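Local coordinates for alpha-glucosidase ([Eubacterium] rectale, PDB 6PNR), which probably hydrolyses alpha-linked sulfoquinovosides, such as those derived from sulfolipid, as a glycoside hydrolase of family 31, at residues K219-E222 against R223-T226. Numbering follows the deposited sequence.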
loop_
_atom_site.group_PDB
_atom_site.type_symbol
_atom_site.label_atom_id
_atom_site.label_comp_id
_atom_site.label_asym_id
_atom_site.label_seq_id
_atom_site.Cartn_x
_atom_site.Cartn_y
_atom_site.Cartn_z
ATOM N N LYS A 219 31.424 -15.930 18.994
ATOM C CA LYS A 219 30.930 -16.373 20.298
ATOM C C LYS A 219 29.455 -16.059 20.481
ATOM O O LYS A 219 28.735 -16.811 21.147
ATOM C CB LYS A 219 31.750 -15.738 21.431
ATOM C CG LYS A 219 33.166 -16.317 21.574
ATOM C CD LYS A 219 33.954 -15.613 22.682
ATOM C CE LYS A 219 35.441 -15.943 22.620
ATOM N NZ LYS A 219 36.228 -15.076 23.547
ATOM N N LEU A 220 28.981 -14.954 19.910
ATOM C CA LEU A 220 27.547 -14.701 19.935
ATOM C C LEU A 220 26.773 -15.833 19.260
ATOM O O LEU A 220 25.737 -16.274 19.771
ATOM C CB LEU A 220 27.240 -13.368 19.264
ATOM C CG LEU A 220 25.885 -12.797 19.650
ATOM C CD1 LEU A 220 25.852 -12.478 21.131
ATOM C CD2 LEU A 220 25.637 -11.559 18.838
ATOM N N LEU A 221 27.260 -16.323 18.115
ATOM C CA LEU A 221 26.569 -17.426 17.453
ATOM C C LEU A 221 26.647 -18.705 18.278
ATOM O O LEU A 221 25.705 -19.506 18.268
ATOM C CB LEU A 221 27.145 -17.650 16.052
ATOM C CG LEU A 221 26.365 -17.006 14.892
ATOM C CD1 LEU A 221 24.967 -17.614 14.806
ATOM C CD2 LEU A 221 26.286 -15.505 15.056
ATOM N N GLU A 222 27.747 -18.911 19.012
ATOM C CA GLU A 222 27.806 -20.031 19.951
ATOM C C GLU A 222 26.696 -19.936 20.988
ATOM O O GLU A 222 26.003 -20.922 21.261
ATOM C CB GLU A 222 29.178 -20.081 20.626
ATOM C CG GLU A 222 30.284 -20.325 19.626
ATOM C CD GLU A 222 31.682 -20.076 20.183
ATOM O OE1 GLU A 222 31.843 -20.097 21.431
ATOM O OE2 GLU A 222 32.617 -19.870 19.359
ATOM N N ARG A 223 26.489 -18.742 21.556
ATOM C CA ARG A 223 25.427 -18.567 22.549
ATOM C C ARG A 223 24.035 -18.687 21.927
ATOM O O ARG A 223 23.127 -19.285 22.522
ATOM C CB ARG A 223 25.589 -17.212 23.242
ATOM C CG ARG A 223 26.953 -17.038 23.930
ATOM C CD ARG A 223 26.871 -16.028 25.081
ATOM N NE ARG A 223 28.192 -15.572 25.517
ATOM C CZ ARG A 223 28.927 -16.174 26.444
ATOM N NH1 ARG A 223 28.471 -17.266 27.049
ATOM N NH2 ARG A 223 30.120 -15.684 26.761
ATOM N N ILE A 224 23.840 -18.097 20.748
ATOM C CA ILE A 224 22.543 -18.171 20.073
ATOM C C ILE A 224 22.120 -19.626 19.896
ATOM O O ILE A 224 20.982 -20.004 20.194
ATOM C CB ILE A 224 22.615 -17.430 18.726
ATOM C CG1 ILE A 224 22.554 -15.915 18.955
ATOM C CG2 ILE A 224 21.502 -17.888 17.763
ATOM C CD1 ILE A 224 22.803 -15.074 17.705
ATOM N N THR A 225 23.038 -20.463 19.422
ATOM C CA THR A 225 22.683 -21.840 19.108
ATOM C C THR A 225 22.694 -22.737 20.340
ATOM O O THR A 225 21.981 -23.746 20.364
ATOM C CB THR A 225 23.622 -22.389 18.036
ATOM O OG1 THR A 225 24.984 -22.218 18.450
ATOM C CG2 THR A 225 23.406 -21.641 16.727
ATOM N N THR A 226 23.469 -22.393 21.379
ATOM C CA THR A 226 23.267 -23.064 22.662
ATOM C C THR A 226 21.824 -22.896 23.130
ATOM O O THR A 226 21.214 -23.837 23.651
ATOM C CB THR A 226 24.247 -22.528 23.715
ATOM O OG1 THR A 226 25.581 -22.919 23.364
ATOM C CG2 THR A 226 23.908 -23.098 25.108
#
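T225 and T226 each turn a hydroxyl back onto the carbonyl four residues earlier, within the amphipathic helix 217-228. T225 OG1 donates to L221 O at 2.8 Å, and T225 N reaches the same oxygen at 3.1 Å. Two bonds from one residue therefore grip this carbonyl. The chi1 of 54° sets OG1 between the backbone N and the carbonyl carbon, while CG2 also rests on L221 O at 3.5 Å. R230 NE bonds to T225 OG1 as well. A valine here would probably leave R230 NE without this partner and L221 O with its backbone donor but no hydroxyl. T226 repeats the pattern on E222 O, but its OG1 lies anti to the carbonyl carbon (chi1 -68°). R230 NH2 also hydrogen-bonds E222 O, and E222 OE2 bonds to H570 NE2. The apolar side of the helix carries L220, L221 and I224. I224 CD1 approaches L220 CG at 4.3 Å and L221 CD2 at 4.4 Å. L220 and I224 pack on V173 and Y179, on neighbouring strands 168-174 and 178-182 of the eight-stranded antiparallel sheet, and L221 touches M578. T226 N and OG1, both 2.9 Å from E222 O, arrive from opposite faces of its carbonyl plane.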